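Local coordinates for putative uncharacterized protein (Leishmania major, PDB 3M3I) that is of unknown function but belongs to the cupin superfamily, as a DUF985-family protein that forms a two-chain assembly, at residues L92-R106 against Y148-V160. Residues are numbered along the deposited sequence; the frame is centred on the assembly and turned at random.
Sequences LQLHVILKDPQDEDR and YTVPGGAIFGSSV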
loop_
_atom_site.group_PDB
_atom_site.type_symbol
_atom_site.label_atom_id
_atom_site.label_comp_id
_atom_site.label_asym_id
_atom_site.label_seq_id
_atom_site.Cartn_x
_atom_site.Cartn_y
_atom_site.Cartn_z
ATOM N N LEU A 92 6.557 -13.126 0.277
ATOM C CA LEU A 92 5.254 -13.723 0.079
ATOM C C LEU A 92 5.180 -14.178 -1.382
ATOM O O LEU A 92 5.367 -13.367 -2.301
ATOM C CB LEU A 92 4.187 -12.667 0.348
ATOM C CG LEU A 92 2.769 -13.104 0.692
ATOM C CD1 LEU A 92 2.598 -13.188 2.197
ATOM C CD2 LEU A 92 1.792 -12.104 0.123
ATOM N N GLN A 93 4.927 -15.462 -1.604
ATOM C CA GLN A 93 4.774 -15.963 -2.954
ATOM C C GLN A 93 3.316 -15.883 -3.350
ATOM O O GLN A 93 2.455 -16.514 -2.731
ATOM C CB GLN A 93 5.288 -17.389 -3.088
ATOM C CG GLN A 93 5.340 -17.845 -4.527
ATOM C CD GLN A 93 5.903 -19.231 -4.698
ATOM O OE1 GLN A 93 6.787 -19.650 -3.967
ATOM N NE2 GLN A 93 5.403 -19.942 -5.688
ATOM N N LEU A 94 3.057 -15.077 -4.372
ATOM C CA LEU A 94 1.736 -14.867 -4.904
ATOM C C LEU A 94 1.593 -15.788 -6.103
ATOM O O LEU A 94 2.476 -15.835 -6.964
ATOM C CB LEU A 94 1.554 -13.415 -5.354
ATOM C CG LEU A 94 1.097 -12.393 -4.329
ATOM C CD1 LEU A 94 1.279 -10.987 -4.872
ATOM C CD2 LEU A 94 -0.371 -12.655 -4.008
ATOM N N HIS A 95 0.481 -16.506 -6.151
ATOM C CA HIS A 95 0.176 -17.429 -7.230
ATOM C C HIS A 95 -0.977 -16.824 -8.003
ATOM O O HIS A 95 -2.116 -16.912 -7.554
ATOM C CB HIS A 95 -0.230 -18.793 -6.657
ATOM C CG HIS A 95 0.815 -19.421 -5.785
ATOM N ND1 HIS A 95 1.420 -20.621 -6.091
ATOM C CD2 HIS A 95 1.354 -19.017 -4.610
ATOM C CE1 HIS A 95 2.284 -20.927 -5.141
ATOM N NE2 HIS A 95 2.268 -19.964 -4.237
ATOM N N VAL A 96 -0.701 -16.225 -9.148
ATOM C CA VAL A 96 -1.697 -15.432 -9.872
ATOM C C VAL A 96 -2.052 -16.067 -11.222
ATOM O O VAL A 96 -1.206 -16.152 -12.104
ATOM C CB VAL A 96 -1.170 -13.991 -10.123
ATOM C CG1 VAL A 96 -2.216 -13.141 -10.813
ATOM C CG2 VAL A 96 -0.747 -13.331 -8.818
ATOM N N ILE A 97 -3.295 -16.514 -11.390
ATOM C CA ILE A 97 -3.769 -16.928 -12.705
ATOM C C ILE A 97 -4.570 -15.754 -13.271
ATOM O O ILE A 97 -5.595 -15.389 -12.723
ATOM C CB ILE A 97 -4.654 -18.191 -12.662
ATOM C CG1 ILE A 97 -3.997 -19.309 -11.842
ATOM C CG2 ILE A 97 -4.936 -18.659 -14.083
ATOM C CD1 ILE A 97 -4.973 -20.351 -11.306
ATOM N N LEU A 98 -4.087 -15.144 -14.345
ATOM C CA LEU A 98 -4.724 -13.946 -14.893
ATOM C C LEU A 98 -5.878 -14.349 -15.781
ATOM O O LEU A 98 -5.786 -15.353 -16.457
ATOM C CB LEU A 98 -3.727 -13.130 -15.721
ATOM C CG LEU A 98 -2.403 -12.728 -15.076
ATOM C CD1 LEU A 98 -1.469 -12.184 -16.158
ATOM C CD2 LEU A 98 -2.602 -11.690 -13.972
ATOM N N LYS A 99 -6.949 -13.562 -15.783
ATOM C CA LYS A 99 -8.067 -13.758 -16.716
ATOM C C LYS A 99 -7.627 -13.486 -18.153
ATOM O O LYS A 99 -7.994 -14.209 -19.065
ATOM C CB LYS A 99 -9.232 -12.840 -16.350
ATOM C CG LYS A 99 -10.543 -13.187 -17.011
ATOM C CD LYS A 99 -11.656 -12.356 -16.396
ATOM C CE LYS A 99 -13.037 -12.813 -16.835
ATOM N NZ LYS A 99 -14.121 -12.177 -16.018
ATOM N N ASP A 100 -6.874 -12.409 -18.343
ATOM C CA ASP A 100 -6.052 -12.206 -19.545
ATOM C C ASP A 100 -4.717 -11.649 -19.060
ATOM O O ASP A 100 -4.648 -11.130 -17.946
ATOM C CB ASP A 100 -6.680 -11.211 -20.522
ATOM C CG ASP A 100 -8.184 -11.330 -20.614
ATOM O OD1 ASP A 100 -8.684 -11.956 -21.577
ATOM O OD2 ASP A 100 -8.868 -10.779 -19.730
ATOM N N PRO A 101 -3.651 -11.744 -19.881
ATOM C CA PRO A 101 -2.391 -11.020 -19.598
ATOM C C PRO A 101 -2.583 -9.537 -19.191
ATOM O O PRO A 101 -2.219 -8.628 -19.934
ATOM C CB PRO A 101 -1.634 -11.146 -20.912
ATOM C CG PRO A 101 -2.082 -12.480 -21.458
ATOM C CD PRO A 101 -3.509 -12.677 -21.018
ATOM N N GLN A 102 -3.112 -9.322 -17.980
ATOM C CA GLN A 102 -3.660 -8.024 -17.560
ATOM C C GLN A 102 -2.758 -7.228 -16.617
ATOM O O GLN A 102 -3.218 -6.304 -15.942
ATOM C CB GLN A 102 -5.051 -8.236 -16.940
ATOM C CG GLN A 102 -6.123 -8.362 -18.016
ATOM C CD GLN A 102 -7.415 -8.973 -17.542
ATOM O OE1 GLN A 102 -7.456 -9.674 -16.537
ATOM N NE2 GLN A 102 -8.489 -8.726 -18.292
ATOM N N ASP A 103 -1.476 -7.587 -16.592
ATOM C CA ASP A 103 -0.457 -6.844 -15.861
ATOM C C ASP A 103 -0.128 -5.545 -16.586
ATOM O O ASP A 103 0.143 -4.529 -15.949
ATOM C CB ASP A 103 0.834 -7.668 -15.736
ATOM C CG ASP A 103 0.667 -8.931 -14.895
ATOM O OD1 ASP A 103 -0.336 -9.056 -14.165
ATOM O OD2 ASP A 103 1.562 -9.801 -14.954
ATOM N N GLU A 104 -0.153 -5.589 -17.919
ATOM C CA GLU A 104 0.319 -4.479 -18.767
ATOM C C GLU A 104 -0.626 -3.281 -18.700
ATOM O O GLU A 104 -0.193 -2.137 -18.798
ATOM C CB GLU A 104 0.464 -4.907 -20.244
ATOM C CG GLU A 104 1.058 -6.313 -20.520
ATOM C CD GLU A 104 2.454 -6.528 -19.936
ATOM O OE1 GLU A 104 3.262 -5.568 -19.922
ATOM O OE2 GLU A 104 2.746 -7.667 -19.505
ATOM N N ASP A 105 -1.919 -3.554 -18.541
ATOM C CA ASP A 105 -2.941 -2.505 -18.539
ATOM C C ASP A 105 -2.842 -1.522 -17.358
ATOM O O ASP A 105 -3.429 -0.436 -17.412
ATOM C CB ASP A 105 -4.337 -3.140 -18.569
ATOM N N ARG A 106 -2.095 -1.893 -16.316
ATOM C CA ARG A 106 -2.006 -1.104 -15.077
ATOM C C ARG A 106 -0.592 -0.580 -14.780
ATOM O O ARG A 106 0.354 -0.769 -15.549
ATOM C CB ARG A 106 -2.539 -1.897 -13.865
ATOM C CG ARG A 106 -2.172 -3.381 -13.814
ATOM C CD ARG A 106 -1.375 -3.769 -12.567
ATOM N NE ARG A 106 -0.950 -5.175 -12.657
ATOM C CZ ARG A 106 0.145 -5.716 -12.104
ATOM N NH1 ARG A 106 1.005 -5.009 -11.372
ATOM N NH2 ARG A 106 0.381 -7.001 -12.292
ATOM N N TYR A 148 3.243 -5.006 -5.581
ATOM C CA TYR A 148 2.694 -5.695 -6.743
ATOM C C TYR A 148 1.169 -5.695 -6.675
ATOM O O TYR A 148 0.591 -5.792 -5.592
ATOM C CB TYR A 148 3.215 -7.126 -6.824
ATOM C CG TYR A 148 2.590 -7.919 -7.941
ATOM C CD1 TYR A 148 3.159 -7.944 -9.214
ATOM C CD2 TYR A 148 1.408 -8.617 -7.738
ATOM C CE1 TYR A 148 2.572 -8.670 -10.250
ATOM C CE2 TYR A 148 0.822 -9.335 -8.759
ATOM C CZ TYR A 148 1.399 -9.355 -10.010
ATOM O OH TYR A 148 0.793 -10.076 -11.005
ATOM N N THR A 149 0.536 -5.593 -7.846
ATOM C CA THR A 149 -0.912 -5.458 -7.988
ATOM C C THR A 149 -1.518 -6.649 -8.724
ATOM O O THR A 149 -1.151 -6.936 -9.857
ATOM C CB THR A 149 -1.287 -4.166 -8.743
ATOM O OG1 THR A 149 -0.927 -3.039 -7.950
ATOM C CG2 THR A 149 -2.782 -4.096 -9.018
ATOM N N VAL A 150 -2.462 -7.326 -8.065
ATOM C CA VAL A 150 -3.142 -8.483 -8.633
ATOM C C VAL A 150 -4.342 -7.937 -9.389
ATOM O O VAL A 150 -5.206 -7.329 -8.779
ATOM C CB VAL A 150 -3.595 -9.470 -7.534
ATOM C CG1 VAL A 150 -4.317 -10.656 -8.143
ATOM C CG2 VAL A 150 -2.396 -9.937 -6.723
ATOM N N PRO A 151 -4.388 -8.116 -10.722
ATOM C CA PRO A 151 -5.480 -7.460 -11.438
ATOM C C PRO A 151 -6.829 -8.079 -11.093
ATOM O O PRO A 151 -6.906 -9.286 -10.864
ATOM C CB PRO A 151 -5.132 -7.693 -12.912
ATOM C CG PRO A 151 -3.664 -8.023 -12.924
ATOM C CD PRO A 151 -3.451 -8.777 -11.649
ATOM N N GLY A 152 -7.865 -7.245 -11.033
ATOM C CA GLY A 152 -9.230 -7.713 -10.860
ATOM C C GLY A 152 -9.566 -8.783 -11.883
ATOM O O GLY A 152 -9.243 -8.660 -13.054
ATOM N N GLY A 153 -10.205 -9.846 -11.425
ATOM C CA GLY A 153 -10.611 -10.943 -12.283
ATOM C C GLY A 153 -9.627 -12.085 -12.243
ATOM O O GLY A 153 -9.916 -13.146 -12.761
ATOM N N ALA A 154 -8.467 -11.879 -11.625
ATOM C CA ALA A 154 -7.493 -12.952 -11.473
ATOM C C ALA A 154 -7.938 -13.956 -10.412
ATOM O O ALA A 154 -8.485 -13.572 -9.385
ATOM C CB ALA A 154 -6.113 -12.385 -11.121
ATOM N N ILE A 155 -7.724 -15.240 -10.688
ATOM C CA ILE A 155 -7.802 -16.287 -9.672
ATOM C C ILE A 155 -6.415 -16.365 -9.029
ATOM O O ILE A 155 -5.437 -16.681 -9.704
ATOM C CB ILE A 155 -8.186 -17.639 -10.285
ATOM C CG1 ILE A 155 -9.597 -17.581 -10.894
ATOM C CG2 ILE A 155 -8.121 -18.760 -9.244
ATOM C CD1 ILE A 155 -9.860 -18.660 -11.898
ATOM N N PHE A 156 -6.329 -16.071 -7.734
ATOM C CA PHE A 156 -5.037 -15.951 -7.056
ATOM C C PHE A 156 -5.017 -16.367 -5.578
ATOM O O PHE A 156 -6.051 -16.401 -4.908
ATOM C CB PHE A 156 -4.524 -14.521 -7.177
ATOM C CG PHE A 156 -5.300 -13.518 -6.378
ATOM C CD1 PHE A 156 -6.597 -13.200 -6.706
ATOM C CD2 PHE A 156 -4.716 -12.854 -5.324
ATOM C CE1 PHE A 156 -7.300 -12.272 -5.986
ATOM C CE2 PHE A 156 -5.422 -11.917 -4.610
ATOM C CZ PHE A 156 -6.704 -11.623 -4.943
ATOM N N GLY A 157 -3.821 -16.648 -5.070
ATOM C CA GLY A 157 -3.651 -17.056 -3.668
ATOM C C GLY A 157 -2.249 -16.738 -3.207
ATOM O O GLY A 157 -1.472 -16.238 -3.997
ATOM N N SER A 158 -1.914 -17.026 -1.949
ATOM C CA SER A 158 -0.570 -16.766 -1.465
ATOM C C SER A 158 -0.033 -17.838 -0.523
ATOM O O SER A 158 -0.799 -18.580 0.071
ATOM C CB SER A 158 -0.480 -15.371 -0.832
ATOM O OG SER A 158 -1.007 -15.337 0.476
ATOM N N SER A 159 1.301 -17.927 -0.437
ATOM C CA SER A 159 1.968 -18.902 0.423
ATOM C C SER A 159 3.348 -18.428 0.837
ATOM O O SER A 159 3.909 -17.501 0.240
ATOM C CB SER A 159 2.081 -20.270 -0.266
ATOM O OG SER A 159 2.988 -20.232 -1.346
ATOM N N VAL A 160 3.891 -19.072 1.867
ATOM C CA VAL A 160 5.251 -18.804 2.333
ATOM C C VAL A 160 5.998 -20.121 2.464
ATOM O O VAL A 160 5.438 -21.107 2.944
ATOM C CB VAL A 160 5.255 -18.105 3.700
ATOM C CG1 VAL A 160 6.668 -17.634 4.048
ATOM C CG2 VAL A 160 4.266 -16.944 3.713
#
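Val96 packs against Ala154 and Val150 in the tightly packed half of this contact, where two sheets face each other across an apolar layer. Its CG1, anti to the backbone N (chi1 -177°), reaches Ala154 CB at 4.0 Å and Val150 CG1 at 4.2 Å, while CG2 is turned to the Tyr148 ring and to Phe156 CB. Beside it, Leu94 crosses the same tyrosine obliquely, CD1 standing 3.7 Å from Tyr148 CD2, and Leu98 brings CD2 against Pro151 CD. Val150 links the layer further: CG1 sits over the centre of one face of the Phe156 ring, and CG2 meets the Tyr148 ring at its edge. Strands 92-98 and 155-159 run antiparallel, the pairs Gln93-Ser159, His95-Gly157 and Ile97-Ile155 each exchanging two backbone hydrogen bonds. Strand 148-150 belongs to the opposing sheet, beside strand 81-87, and the type II turn Pro151-Ala154 then carries the chain across to 155-159, consistent with the jelly-roll (double-stranded beta-helix) barrel of cupins. On the other face of 92-98, His95 NE2 and Ser159 OG share a hydrogen bond of 3.0 Å, the hydroxyl near the plane of the imidazole at its edge; Tyr131 OH and His95 ND1 form a weak one.

Packing loosens at the solvent-side rim, where Lys99 runs out extended past Gly153, touching it through CB. Partly exposed Gln102 rests its CB on Pro151 CB at 4.1 Å. Buried Pro151 and Arg106 still pack closely across the contact. The arginine approaches Tyr148 in an off-centre cation-pi contact, and its NH2 makes a salt bridge with Asp103 OD1 at 2.9 Å, weak as a hydrogen bond; the guanidinium's fine placement is doubtful, being modelled too close to Thr149 O. Val43 of the second subunit packs against this arginine.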